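Local coordinates for putative heme binding protein (Tannerella forsythia, PDB 6EU8), which probably binds heme as a member of the HmuY-like family, from whose Porphyromonas gingivalis namesake it differs in heme-binding properties, at residues E82-A87 and G102-D107; P138-W143 and F160-K165; M47-L52 and M124-T129. All blocks are in the same frame, centred on the assembly; numbering follows the deposited sequence.

Interaction 1: residues E82-A87 and G102-D107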
ATOM      1  N   GLU A  82      -6.474   9.690   1.350  1.00 26.15           N
ATOM      2  CA  GLU A  82      -7.807   9.983   1.911  1.00 29.47           C
ATOM      3  C   GLU A  82      -8.953   9.352   1.096  1.00 29.20           C
ATOM      4  O   GLU A  82      -9.993   9.993   0.812  1.00 30.95           O
ATOM      5  CB  GLU A  82      -8.000  11.518   2.072  1.00 32.16           C
ATOM      6  CG  GLU A  82      -7.042  12.185   3.041  1.00 37.13           C
ATOM      7  CD  GLU A  82      -7.159  13.706   3.006  1.00 40.78           C
ATOM      8  OE1 GLU A  82      -8.293  14.205   3.083  1.00 51.34           O
ATOM      9  OE2 GLU A  82      -6.140  14.400   2.854  1.00 44.15           O
ATOM     10  N   GLY A  83      -8.767   8.091   0.717  1.00 27.10           N
ATOM     11  CA  GLY A  83      -9.761   7.290   0.017  1.00 27.34           C
ATOM     12  C   GLY A  83     -10.449   6.249   0.853  1.00 26.09           C
ATOM     13  O   GLY A  83     -10.354   6.248   2.079  1.00 27.96           O
ATOM     14  N   GLU A  84     -11.201   5.373   0.197  1.00 25.10           N
ATOM     15  CA  GLU A  84     -11.912   4.295   0.894  1.00 27.02           C
ATOM     16  C   GLU A  84     -12.077   3.093  -0.020  1.00 26.34           C
ATOM     17  O   GLU A  84     -12.130   3.252  -1.257  1.00 26.33           O
ATOM     18  CB  GLU A  84     -13.241   4.805   1.487  1.00 30.18           C
ATOM     19  CG  GLU A  84     -14.206   5.417   0.467  1.00 33.54           C
ATOM     20  CD  GLU A  84     -15.455   6.052   1.091  1.00 37.80           C
ATOM     21  OE1 GLU A  84     -15.602   6.085   2.328  1.00 38.35           O
ATOM     22  OE2 GLU A  84     -16.309   6.502   0.314  1.00 41.10           O
ATOM     23  N   ALA A  85     -12.119   1.890   0.578  1.00 25.36           N
ATOM     24  CA  ALA A  85     -12.090   0.638  -0.196  1.00 24.93           C
ATOM     25  C   ALA A  85     -13.054  -0.442   0.296  1.00 24.12           C
ATOM     26  O   ALA A  85     -13.418  -0.469   1.466  1.00 26.22           O
ATOM     27  CB  ALA A  85     -10.657   0.073  -0.163  1.00 24.65           C
ATOM     28  N   ILE A  86     -13.451  -1.312  -0.644  1.00 23.91           N
ATOM     29  CA  ILE A  86     -14.108  -2.613  -0.396  1.00 25.34           C
ATOM     30  C   ILE A  86     -13.429  -3.732  -1.153  1.00 24.48           C
ATOM     31  O   ILE A  86     -12.783  -3.513  -2.174  1.00 24.98           O
ATOM     32  CB  ILE A  86     -15.620  -2.670  -0.819  1.00 28.03           C
ATOM     33  CG1 ILE A  86     -15.798  -2.421  -2.328  1.00 28.82           C
ATOM     34  CG2 ILE A  86     -16.422  -1.697  -0.009  1.00 30.24           C
ATOM     35  CD1 ILE A  86     -17.228  -2.612  -2.814  1.00 31.86           C
ATOM     36  N   ALA A  87     -13.561  -4.951  -0.608  1.00 24.93           N
ATOM     37  CA  ALA A  87     -13.249  -6.174  -1.327  1.00 25.66           C
ATOM     38  C   ALA A  87     -14.554  -6.762  -1.839  1.00 24.84           C
ATOM     39  O   ALA A  87     -15.408  -7.155  -1.040  1.00 29.26           O
ATOM     40  CB  ALA A  87     -12.539  -7.190  -0.440  1.00 27.10           C
ATOM     41  N   GLY A 102     -21.720  -0.489  -1.161  1.00 48.56           N
ATOM     42  CA  GLY A 102     -21.049  -1.312  -0.153  1.00 47.57           C
ATOM     43  C   GLY A 102     -20.566  -0.520   1.054  1.00 43.52           C
ATOM     44  O   GLY A 102     -20.748   0.702   1.126  1.00 44.16           O
ATOM     45  N   ASP A 103     -19.939  -1.233   1.987  1.00 41.31           N
ATOM     46  CA  ASP A 103     -19.434  -0.668   3.233  1.00 40.62           C
ATOM     47  C   ASP A 103     -17.928  -0.339   3.092  1.00 36.65           C
ATOM     48  O   ASP A 103     -17.057  -1.088   3.566  1.00 37.30           O
ATOM     49  CB  ASP A 103     -19.673  -1.659   4.378  1.00 43.04           C
ATOM     50  CG  ASP A 103     -19.308  -1.095   5.751  1.00 45.23           C
ATOM     51  OD1 ASP A 103     -19.266   0.144   5.929  1.00 50.79           O
ATOM     52  OD2 ASP A 103     -19.070  -1.910   6.667  1.00 53.99           O
ATOM     53  N   TYR A 104     -17.661   0.814   2.487  1.00 32.00           N
ATOM     54  CA  TYR A 104     -16.301   1.271   2.205  1.00 30.12           C
ATOM     55  C   TYR A 104     -15.587   1.681   3.493  1.00 31.28           C
ATOM     56  O   TYR A 104     -16.189   2.315   4.362  1.00 32.92           O
ATOM     57  CB  TYR A 104     -16.335   2.420   1.197  1.00 29.20           C
ATOM     58  CG  TYR A 104     -16.672   1.961  -0.214  1.00 29.20           C
ATOM     59  CD1 TYR A 104     -18.017   1.803  -0.641  1.00 28.46           C
ATOM     60  CD2 TYR A 104     -15.677   1.720  -1.138  1.00 28.81           C
ATOM     61  CE1 TYR A 104     -18.305   1.379  -1.922  1.00 31.08           C
ATOM     62  CE2 TYR A 104     -15.962   1.292  -2.421  1.00 29.60           C
ATOM     63  CZ  TYR A 104     -17.294   1.136  -2.818  1.00 30.03           C
ATOM     64  OH  TYR A 104     -17.557   0.706  -4.103  1.00 34.58           O
ATOM     65  N   LYS A 105     -14.309   1.288   3.625  1.00 26.87           N
ATOM     66  CA  LYS A 105     -13.493   1.639   4.771  1.00 27.95           C
ATOM     67  C   LYS A 105     -12.326   2.588   4.440  1.00 26.28           C
ATOM     68  O   LYS A 105     -11.566   2.356   3.469  1.00 25.30           O
ATOM     69  CB  LYS A 105     -12.903   0.375   5.394  1.00 28.06           C
ATOM     70  CG  LYS A 105     -13.894  -0.685   5.822  1.00 32.31           C
ATOM     71  CD  LYS A 105     -14.900  -0.091   6.800  1.00 35.84           C
ATOM     72  CE  LYS A 105     -15.673  -1.173   7.527  1.00 40.67           C
ATOM     73  NZ  LYS A 105     -16.408  -0.551   8.655  1.00 44.43           N
ATOM     74  N   LYS A 106     -12.213   3.647   5.236  1.00 26.23           N
ATOM     75  CA  LYS A 106     -11.117   4.614   5.138  1.00 28.39           C
ATOM     76  C   LYS A 106      -9.845   4.059   5.828  1.00 25.82           C
ATOM     77  O   LYS A 106      -9.890   3.072   6.554  1.00 26.47           O
ATOM     78  CB  LYS A 106     -11.494   5.951   5.799  1.00 31.00           C
ATOM     79  CG  LYS A 106     -12.613   6.716   5.085  1.00 37.02           C
ATOM     80  CD  LYS A 106     -13.232   7.772   5.991  1.00 40.02           C
ATOM     81  CE  LYS A 106     -14.570   8.258   5.441  1.00 45.42           C
ATOM     82  NZ  LYS A 106     -14.425   8.866   4.091  1.00 47.21           N
ATOM     83  N   ASP A 107      -8.722   4.705   5.550  1.00 23.47           N
ATOM     84  CA  ASP A 107      -7.433   4.306   6.168  1.00 23.59           C
ATOM     85  C   ASP A 107      -7.478   4.541   7.683  1.00 23.16           C
ATOM     86  O   ASP A 107      -8.189   5.469   8.164  1.00 26.00           O
ATOM     87  CB  ASP A 107      -6.271   5.088   5.603  1.00 22.18           C
ATOM     88  CG  ASP A 107      -5.995   4.830   4.134  1.00 21.55           C
ATOM     89  OD1 ASP A 107      -6.742   4.127   3.407  1.00 22.26           O
ATOM     90  OD2 ASP A 107      -5.009   5.425   3.692  1.00 24.27           O
TER
HETATM   91  O   HOH W   1      -5.499   8.268   3.785  1.00 27.12           O
HETATM   92  O   HOH W   2      -8.596   7.161   3.980  1.00 24.65           O
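A85 and K105 join two strands by an antiparallel backbone pairing in a solvent-near part of the large antiparallel sheet, where strand 84-87 meets the start of strand 105-111. Two hydrogen bonds define the pair: K105 N donates to A85 O at 2.9 Å with an N-H...O angle of 170°, and A85 N returns a bond to K105 O at 3.0 Å. E84 CA also approaches K105 O, at 3.2 Å, as a CA-H...O contact.

Side-chain packing centres on Y104 and I86. Methyl CG2 of I86 sits over the middle of the Y104 ring, 3.6 Å from its centroid and 10° off the normal, a CH-pi contact. The I86 chi1 of 61° sets CG1 between the backbone N and carbonyl carbon; CG1 lies beside Y104 CE2, and CD1 reaches on to the phenol oxygen. That hydroxyl is hydrogen-bonded to P100 O, which ties the ring's far end to the preceding loop. E84 crosses Y104 at about a right angle, its CD 3.7 Å from Y104 CB, and runs alongside K106 in the same direction to a salt bridge, E84 OE1 to K106 NZ at 3.5 Å, whose hydrogen bond is weak. Beyond the paired residues, a water accepts from D107 N and donates to G83 O at 2.7 Å, bridging the backbones as they separate.

K163 makes a cation-pi contact with Y104, and strand 160-163 flanks strand 84-87 through backbone bonds to E84 and I86. N137 binds both K105 O and D107 OD1, linking this pairing to the loop after strand 127-136.

Interaction 2: residues P138-W143 and F160-K165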
ATOM      1  N   PRO A 138      -7.321  -0.959   6.070  1.00 23.41           N
ATOM      2  CA  PRO A 138      -7.554  -2.296   6.635  1.00 24.04           C
ATOM      3  C   PRO A 138      -8.245  -3.280   5.673  1.00 23.56           C
ATOM      4  O   PRO A 138      -8.178  -4.488   5.905  1.00 25.23           O
ATOM      5  CB  PRO A 138      -8.443  -1.999   7.848  1.00 25.18           C
ATOM      6  CG  PRO A 138      -9.167  -0.771   7.471  1.00 25.23           C
ATOM      7  CD  PRO A 138      -8.210   0.045   6.674  1.00 24.42           C
ATOM      8  N   VAL A 139      -8.926  -2.776   4.630  1.00 22.23           N
ATOM      9  CA  VAL A 139      -9.488  -3.615   3.576  1.00 23.36           C
ATOM     10  C   VAL A 139      -8.375  -4.035   2.584  1.00 23.50           C
ATOM     11  O   VAL A 139      -8.186  -5.228   2.321  1.00 22.76           O
ATOM     12  CB  VAL A 139     -10.695  -2.930   2.850  1.00 23.52           C
ATOM     13  CG1 VAL A 139     -11.090  -3.678   1.571  1.00 23.76           C
ATOM     14  CG2 VAL A 139     -11.882  -2.814   3.819  1.00 25.84           C
ATOM     15  N   LEU A 140      -7.605  -3.077   2.080  1.00 20.91           N
ATOM     16  CA  LEU A 140      -6.565  -3.416   1.113  1.00 21.38           C
ATOM     17  C   LEU A 140      -5.498  -4.332   1.708  1.00 21.02           C
ATOM     18  O   LEU A 140      -4.907  -5.084   0.971  1.00 21.78           O
ATOM     19  CB  LEU A 140      -5.964  -2.165   0.482  1.00 20.74           C
ATOM     20  CG  LEU A 140      -6.964  -1.341  -0.355  1.00 22.93           C
ATOM     21  CD1 LEU A 140      -6.380   0.019  -0.727  1.00 23.22           C
ATOM     22  CD2 LEU A 140      -7.419  -2.113  -1.574  1.00 25.11           C
ATOM     23  N   LYS A 141      -5.313  -4.305   3.022  1.00 20.76           N
ATOM     24  CA  LYS A 141      -4.319  -5.199   3.698  1.00 21.98           C
ATOM     25  C   LYS A 141      -4.617  -6.662   3.421  1.00 22.27           C
ATOM     26  O   LYS A 141      -3.695  -7.500   3.351  1.00 23.07           O
ATOM     27  CB  LYS A 141      -4.347  -4.948   5.203  1.00 24.21           C
ATOM     28  CG  LYS A 141      -3.252  -5.633   6.032  1.00 27.65           C
ATOM     29  CD  LYS A 141      -3.538  -5.488   7.531  1.00 33.04           C
ATOM     30  CE  LYS A 141      -2.759  -6.477   8.379  1.00 37.38           C
ATOM     31  NZ  LYS A 141      -1.420  -5.956   8.715  1.00 39.29           N
ATOM     32  N   THR A 142      -5.889  -6.980   3.222  1.00 23.23           N
ATOM     33  CA  THR A 142      -6.295  -8.358   2.938  1.00 21.52           C
ATOM     34  C   THR A 142      -5.913  -8.910   1.561  1.00 21.58           C
ATOM     35  O   THR A 142      -6.219 -10.083   1.267  1.00 23.30           O
ATOM     36  CB  THR A 142      -7.798  -8.576   3.181  1.00 22.23           C
ATOM     37  OG1 THR A 142      -8.589  -7.977   2.141  1.00 22.93           O
ATOM     38  CG2 THR A 142      -8.206  -8.059   4.556  1.00 22.82           C
ATOM     39  N   TRP A 143      -5.257  -8.128   0.698  1.00 19.96           N
ATOM     40  CA  TRP A 143      -4.734  -8.644  -0.581  1.00 20.06           C
ATOM     41  C   TRP A 143      -3.774  -9.830  -0.364  1.00 20.54           C
ATOM     42  O   TRP A 143      -3.645 -10.665  -1.238  1.00 21.46           O
ATOM     43  CB  TRP A 143      -4.078  -7.546  -1.431  1.00 20.60           C
ATOM     44  CG  TRP A 143      -2.650  -7.125  -1.075  1.00 20.23           C
ATOM     45  CD1 TRP A 143      -2.238  -6.278  -0.091  1.00 21.34           C
ATOM     46  CD2 TRP A 143      -1.471  -7.513  -1.788  1.00 20.91           C
ATOM     47  NE1 TRP A 143      -0.864  -6.149  -0.114  1.00 19.67           N
ATOM     48  CE2 TRP A 143      -0.376  -6.864  -1.179  1.00 21.10           C
ATOM     49  CE3 TRP A 143      -1.245  -8.339  -2.895  1.00 21.11           C
ATOM     50  CZ2 TRP A 143       0.941  -7.033  -1.627  1.00 21.25           C
ATOM     51  CZ3 TRP A 143       0.068  -8.491  -3.360  1.00 21.59           C
ATOM     52  CH2 TRP A 143       1.143  -7.833  -2.729  1.00 21.16           C
ATOM     53  N   PHE A 160     -10.710  -5.657  -5.765  1.00 23.38           N
ATOM     54  CA  PHE A 160     -10.959  -4.530  -4.867  1.00 23.10           C
ATOM     55  C   PHE A 160     -11.489  -3.318  -5.641  1.00 23.66           C
ATOM     56  O   PHE A 160     -11.155  -3.131  -6.810  1.00 25.02           O
ATOM     57  CB  PHE A 160      -9.679  -4.125  -4.060  1.00 23.82           C
ATOM     58  CG  PHE A 160      -9.168  -5.213  -3.150  1.00 24.59           C
ATOM     59  CD1 PHE A 160      -8.325  -6.198  -3.637  1.00 26.07           C
ATOM     60  CD2 PHE A 160      -9.516  -5.236  -1.823  1.00 25.22           C
ATOM     61  CE1 PHE A 160      -7.860  -7.248  -2.808  1.00 26.85           C
ATOM     62  CE2 PHE A 160      -9.045  -6.258  -0.982  1.00 26.29           C
ATOM     63  CZ  PHE A 160      -8.214  -7.261  -1.476  1.00 24.83           C
ATOM     64  N   VAL A 161     -12.324  -2.530  -4.979  1.00 24.11           N
ATOM     65  CA  VAL A 161     -12.725  -1.232  -5.525  1.00 25.12           C
ATOM     66  C   VAL A 161     -12.334  -0.143  -4.525  1.00 23.76           C
ATOM     67  O   VAL A 161     -12.656  -0.228  -3.344  1.00 24.88           O
ATOM     68  CB  VAL A 161     -14.226  -1.162  -5.873  1.00 27.62           C
ATOM     69  CG1 VAL A 161     -14.531   0.220  -6.471  1.00 30.50           C
ATOM     70  CG2 VAL A 161     -14.605  -2.275  -6.876  1.00 28.31           C
ATOM     71  N   VAL A 162     -11.654   0.880  -5.026  1.00 25.75           N
ATOM     72  CA  VAL A 162     -11.201   2.009  -4.226  1.00 26.75           C
ATOM     73  C   VAL A 162     -11.789   3.307  -4.801  1.00 27.12           C
ATOM     74  O   VAL A 162     -11.626   3.565  -5.994  1.00 26.98           O
ATOM     75  CB  VAL A 162      -9.664   2.120  -4.215  1.00 25.77           C
ATOM     76  CG1 VAL A 162      -9.210   3.094  -3.143  1.00 26.37           C
ATOM     77  CG2 VAL A 162      -9.003   0.754  -3.958  1.00 28.00           C
ATOM     78  N   LYS A 163     -12.414   4.090  -3.925  1.00 26.07           N
ATOM     79  CA  LYS A 163     -12.961   5.437  -4.252  1.00 28.80           C
ATOM     80  C   LYS A 163     -12.006   6.503  -3.763  1.00 29.51           C
ATOM     81  O   LYS A 163     -11.576   6.449  -2.581  1.00 28.82           O
ATOM     82  CB  LYS A 163     -14.304   5.677  -3.538  1.00 32.88           C
ATOM     83  CG  LYS A 163     -15.433   4.740  -3.916  1.00 37.13           C
ATOM     84  CD  LYS A 163     -16.575   4.685  -2.889  1.00 44.32           C
ATOM     85  CE  LYS A 163     -17.491   5.888  -2.932  1.00 50.48           C
ATOM     86  NZ  LYS A 163     -18.796   5.529  -2.312  1.00 55.55           N
ATOM     87  N   PHE A 164     -11.691   7.488  -4.629  1.00 30.00           N
ATOM     88  CA  PHE A 164     -10.684   8.523  -4.349  1.00 29.56           C
ATOM     89  C   PHE A 164     -11.285   9.897  -4.027  1.00 33.89           C
ATOM     90  O   PHE A 164     -12.482  10.122  -4.258  1.00 32.72           O
ATOM     91  CB  PHE A 164      -9.676   8.590  -5.490  1.00 30.46           C
ATOM     92  CG  PHE A 164      -8.977   7.276  -5.723  1.00 30.44           C
ATOM     93  CD1 PHE A 164      -8.120   6.769  -4.745  1.00 30.62           C
ATOM     94  CD2 PHE A 164      -9.205   6.529  -6.874  1.00 30.93           C
ATOM     95  CE1 PHE A 164      -7.509   5.535  -4.922  1.00 28.82           C
ATOM     96  CE2 PHE A 164      -8.577   5.299  -7.068  1.00 31.36           C
ATOM     97  CZ  PHE A 164      -7.732   4.803  -6.079  1.00 30.18           C
ATOM     98  N   LYS A 165     -10.446  10.776  -3.458  1.00 33.73           N
ATOM     99  CA  LYS A 165     -10.904  12.055  -2.893  1.00 37.62           C
ATOM    100  C   LYS A 165     -11.505  13.017  -3.924  1.00 38.46           C
ATOM    101  O   LYS A 165     -12.286  13.901  -3.539  1.00 35.05           O
ATOM    102  CB  LYS A 165      -9.792  12.755  -2.096  1.00 38.09           C
ATOM    103  CG  LYS A 165      -8.626  13.283  -2.903  1.00 38.90           C
ATOM    104  CD  LYS A 165      -7.538  13.853  -2.007  1.00 43.39           C
ATOM    105  CE  LYS A 165      -6.379  14.382  -2.841  1.00 46.41           C
ATOM    106  NZ  LYS A 165      -5.720  15.554  -2.191  1.00 49.08           N
TER
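The F160 ring is inserted among V139, L140, T142 and W143, with contacts distributed around it. L140 CD2 packs 3.8 Å from F160 CD2 and also touches CB and CG as the two side chains run antiparallel alongside one another. V139 CG1 adds a looser contact with the same ring carbon, at 4.1 Å, and V139 O lies 3.6 Å from F160 CE2, obliquely to the ring. T142 OG1 lies in the ring plane at the edge, 3.6 Å from F160 CE2, and W143 CB packs 4.0 Å from F160 CE1. V162 extends the apolar patch along the strand: its CG2 meets L140 CD2 at 4.1 Å.

The contact joins strand 160-163 of the large antiparallel sheet to the 3-10 turn 140-143, which lies in the connection between strands 127-136 and 144-146. Within the turn, V139 O accepts two bonds, from T142 N at 3.0 Å and from T142 OG1 at 2.8 Å. The hydroxyl bond runs nearly along the C=O axis of V139. It depends on a T142 chi1 of 74°, which places OG1 between the backbone N and carbonyl carbon; the oxygen beside the phenylalanine edge is thus already engaged with its own turn.

N137 OD1 accepts from L140 N at the start of the turn, while I78 and T80 of strand 77-80 pack against L140. The W143 indole turns from F160 to bond F76 O through NE1 and to meet the ring of F174. On the strand side, F160 is backbone-bonded to I172, and its side chain also touches A87 of strand 84-87.

Interaction 3: residues M47-L52 and M124-T129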
ATOM      1  N   MET A  47      12.693   0.307  19.264  1.00 26.23           N
ATOM      2  CA  MET A  47      12.167  -0.521  20.349  1.00 27.73           C
ATOM      3  C   MET A  47      13.298  -1.454  20.767  1.00 30.81           C
ATOM      4  O   MET A  47      13.922  -2.089  19.917  1.00 29.78           O
ATOM      5  CB  MET A  47      10.984  -1.363  19.878  1.00 31.07           C
ATOM      6  CG  MET A  47       9.784  -0.573  19.454  1.00 32.08           C
ATOM      7  SD  MET A  47       9.107   0.316  20.880  1.00 42.51           S
ATOM      8  CE  MET A  47       8.372   1.627  19.945  1.00 40.86           C
ATOM      9  N   LYS A  48      13.594  -1.483  22.067  1.00 30.08           N
ATOM     10  CA  LYS A  48      14.647  -2.341  22.632  1.00 33.67           C
ATOM     11  C   LYS A  48      14.046  -2.990  23.874  1.00 35.83           C
ATOM     12  O   LYS A  48      13.537  -2.297  24.760  1.00 32.87           O
ATOM     13  CB  LYS A  48      15.888  -1.507  22.989  1.00 36.64           C
ATOM     14  CG  LYS A  48      16.917  -2.196  23.895  1.00 39.28           C
ATOM     15  CD  LYS A  48      17.876  -3.058  23.101  1.00 40.11           C
ATOM     16  CE  LYS A  48      18.739  -3.911  24.032  1.00 39.66           C
ATOM     17  NZ  LYS A  48      19.693  -4.713  23.229  1.00 39.57           N
ATOM     18  N   ASN A  49      14.092  -4.324  23.932  1.00 35.19           N
ATOM     19  CA  ASN A  49      13.550  -5.084  25.050  1.00 38.71           C
ATOM     20  C   ASN A  49      12.076  -4.789  25.340  1.00 39.34           C
ATOM     21  O   ASN A  49      11.655  -4.763  26.505  1.00 41.71           O
ATOM     22  CB  ASN A  49      14.401  -4.880  26.316  1.00 40.60           C
ATOM     23  CG  ASN A  49      15.835  -5.359  26.157  1.00 41.81           C
ATOM     24  OD1 ASN A  49      16.171  -6.111  25.235  1.00 39.55           O
ATOM     25  ND2 ASN A  49      16.701  -4.917  27.062  1.00 44.71           N
ATOM     26  N   GLY A  50      11.302  -4.567  24.275  1.00 36.78           N
ATOM     27  CA  GLY A  50       9.864  -4.332  24.351  1.00 39.47           C
ATOM     28  C   GLY A  50       9.401  -2.940  24.746  1.00 41.43           C
ATOM     29  O   GLY A  50       8.212  -2.729  24.947  1.00 47.08           O
ATOM     30  N   LYS A  51      10.320  -1.992  24.860  1.00 41.48           N
ATOM     31  CA  LYS A  51       9.936  -0.618  25.193  1.00 44.20           C
ATOM     32  C   LYS A  51      10.618   0.396  24.287  1.00 38.74           C
ATOM     33  O   LYS A  51      11.700   0.153  23.729  1.00 33.65           O
ATOM     34  CB  LYS A  51      10.222  -0.304  26.664  1.00 49.56           C
ATOM     35  CG  LYS A  51      11.698  -0.259  27.035  1.00 55.13           C
ATOM     36  CD  LYS A  51      11.946  -0.721  28.468  1.00 61.01           C
ATOM     37  CE  LYS A  51      11.280   0.197  29.482  1.00 65.00           C
ATOM     38  NZ  LYS A  51      11.753  -0.079  30.869  1.00 67.36           N
ATOM     39  N   LEU A  52       9.942   1.540  24.144  1.00 37.49           N
ATOM     40  CA  LEU A  52      10.439   2.646  23.354  1.00 39.64           C
ATOM     41  C   LEU A  52      11.699   3.147  24.020  1.00 39.12           C
ATOM     42  O   LEU A  52      11.639   3.619  25.157  1.00 46.27           O
ATOM     43  CB  LEU A  52       9.389   3.765  23.285  1.00 42.38           C
ATOM     44  CG  LEU A  52       9.901   5.144  22.848  1.00 45.44           C
ATOM     45  CD1 LEU A  52      10.245   5.107  21.387  1.00 43.71           C
ATOM     46  CD2 LEU A  52       8.881   6.236  23.132  1.00 46.57           C
ATOM     47  N   MET A 124      18.121 -10.237  17.143  1.00 30.01           N
ATOM     48  CA  MET A 124      18.692 -11.102  18.198  1.00 30.80           C
ATOM     49  C   MET A 124      19.084 -10.344  19.462  1.00 32.29           C
ATOM     50  O   MET A 124      19.219 -10.966  20.522  1.00 33.36           O
ATOM     51  CB  MET A 124      19.893 -11.909  17.655  1.00 30.18           C
ATOM     52  CG  MET A 124      19.521 -12.860  16.534  1.00 33.41           C
ATOM     53  SD  MET A 124      18.232 -14.069  16.904  1.00 32.13           S
ATOM     54  CE  MET A 124      19.054 -15.093  18.147  1.00 38.10           C
ATOM     55  N   LYS A 125      19.251  -9.015  19.355  1.00 31.65           N
ATOM     56  CA  LYS A 125      19.364  -8.109  20.495  1.00 31.93           C
ATOM     57  C   LYS A 125      18.021  -7.487  20.938  1.00 31.16           C
ATOM     58  O   LYS A 125      18.019  -6.497  21.694  1.00 30.68           O
ATOM     59  CB  LYS A 125      20.333  -6.965  20.158  1.00 37.18           C
ATOM     60  CG  LYS A 125      21.738  -7.367  19.739  1.00 41.86           C
ATOM     61  CD  LYS A 125      22.516  -6.109  19.359  1.00 48.17           C
ATOM     62  CE  LYS A 125      23.994  -6.393  19.146  1.00 53.89           C
ATOM     63  NZ  LYS A 125      24.711  -6.679  20.419  1.00 57.62           N
ATOM     64  N   SER A 126      16.905  -8.084  20.498  1.00 28.01           N
ATOM     65  CA  SER A 126      15.550  -7.624  20.745  1.00 28.50           C
ATOM     66  C   SER A 126      15.344  -6.145  20.367  1.00 28.57           C
ATOM     67  O   SER A 126      14.737  -5.396  21.133  1.00 29.24           O
ATOM     68  CB  SER A 126      15.135  -7.900  22.184  1.00 31.74           C
ATOM     69  OG  SER A 126      15.283  -9.296  22.458  1.00 32.57           O
ATOM     70  N   LYS A 127      15.838  -5.773  19.192  1.00 26.42           N
ATOM     71  CA  LYS A 127      15.804  -4.377  18.719  1.00 27.85           C
ATOM     72  C   LYS A 127      15.284  -4.290  17.293  1.00 26.82           C
ATOM     73  O   LYS A 127      15.715  -5.020  16.393  1.00 26.23           O
ATOM     74  CB  LYS A 127      17.188  -3.749  18.796  1.00 31.18           C
ATOM     75  CG  LYS A 127      17.257  -2.311  18.297  1.00 35.82           C
ATOM     76  CD  LYS A 127      18.393  -1.539  18.943  1.00 42.41           C
ATOM     77  CE  LYS A 127      19.728  -2.062  18.504  1.00 44.09           C
ATOM     78  NZ  LYS A 127      20.780  -1.161  19.057  1.00 49.84           N
ATOM     79  N   PHE A 128      14.378  -3.325  17.065  1.00 26.18           N
ATOM     80  CA  PHE A 128      13.867  -3.052  15.709  1.00 26.19           C
ATOM     81  C   PHE A 128      13.252  -1.637  15.713  1.00 25.74           C
ATOM     82  O   PHE A 128      13.066  -1.076  16.790  1.00 24.59           O
ATOM     83  CB  PHE A 128      12.844  -4.083  15.244  1.00 26.47           C
ATOM     84  CG  PHE A 128      11.661  -4.252  16.162  1.00 26.33           C
ATOM     85  CD1 PHE A 128      10.539  -3.426  16.062  1.00 27.23           C
ATOM     86  CD2 PHE A 128      11.650  -5.267  17.149  1.00 28.39           C
ATOM     87  CE1 PHE A 128       9.473  -3.567  16.941  1.00 25.58           C
ATOM     88  CE2 PHE A 128      10.571  -5.411  18.011  1.00 28.34           C
ATOM     89  CZ  PHE A 128       9.473  -4.575  17.905  1.00 28.57           C
ATOM     90  N   THR A 129      13.015  -1.083  14.524  1.00 23.01           N
ATOM     91  CA  THR A 129      12.536   0.328  14.407  1.00 23.09           C
ATOM     92  C   THR A 129      11.154   0.383  13.759  1.00 22.09           C
ATOM     93  O   THR A 129      10.912  -0.252  12.727  1.00 22.28           O
ATOM     94  CB  THR A 129      13.531   1.155  13.593  1.00 23.26           C
ATOM     95  OG1 THR A 129      14.855   0.941  14.122  1.00 26.96           O
ATOM     96  CG2 THR A 129      13.229   2.685  13.685  1.00 23.59           C
TER
HETATM   97  O   HOH W   3      21.316  -3.121  21.430  1.00 55.07           O
HETATM   98  O   HOH W   4      18.476  -7.598  24.693  1.00 44.94           O
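M47 and F128 form an antiparallel hydrogen-bonded pair, with M47 N donating to F128 O at 2.9 Å and F128 N to M47 O at 3.1 Å, and K48 and K127 follow as a non-hydrogen-bonded pair. One residue farther, N49 N donates to S126 O at 3.1 Å, carrying the backbone bonding one residue ahead of the start of strand 127-136.

On the face that carries M47 and F128, M47 CB lies over the phenyl ring, 4.2 Å from its centroid and offset toward the rim, in a CH-pi contact. M47 CG touches F128 CE1 at 3.9 Å; beyond it the thioether departs from the ring. The F128 chi1 of 56° sets CG between the backbone N and carbonyl carbon, while the ring swings toward the methionine.

The K48 and K127 face is polar. The chain of K48 bends at chi2 (84°), then extends until NZ donates to K125 O at 2.9 Å, on a lone pair in the carbonyl plane. A water accepts from both K48 NZ and K127 NZ, bridging two like charges whose nitrogens stand 5.6 Å apart; it probably eases their repulsion. Another water donates to both N49 OD1 and K125 O, adding a solvent link at the turn.

Each segment changes direction beside the pairing. K48 to K51 is a type I' turn of the beta hairpin formed by strands 44-48 and 51-56. S126, at positive phi, is the C-prime residue of a Schellman motif that ends helix 120-124, with K127 N bonded to D122 O and S126 N to M123 O. The site is thus a hairpin tip paired with the strand that emerges from a capped helix.

Overall arrangement
All three interactions reach the same large antiparallel sheet, but at different depths. Interaction 2 is buried and mainly apolar, with a few turn polar atoms beside the F160 ring; interactions 1 and 3 are surface pairings that combine backbone hydrogen bonds with a CH-pi contact and lysines. Interactions 1 and 2 have centres 6 Å apart and use neighbouring strands, 84-87 and 160-163, with E84 O to K163 N (2.8 Å) a probable hydrogen bond between them. Interaction 3 lies about 32 Å from interaction 2, centre to centre, on the opposite side of the chain's centre. Its lysines meet a carbonyl and waters, whereas K106 in interaction 1 meets a carboxylate.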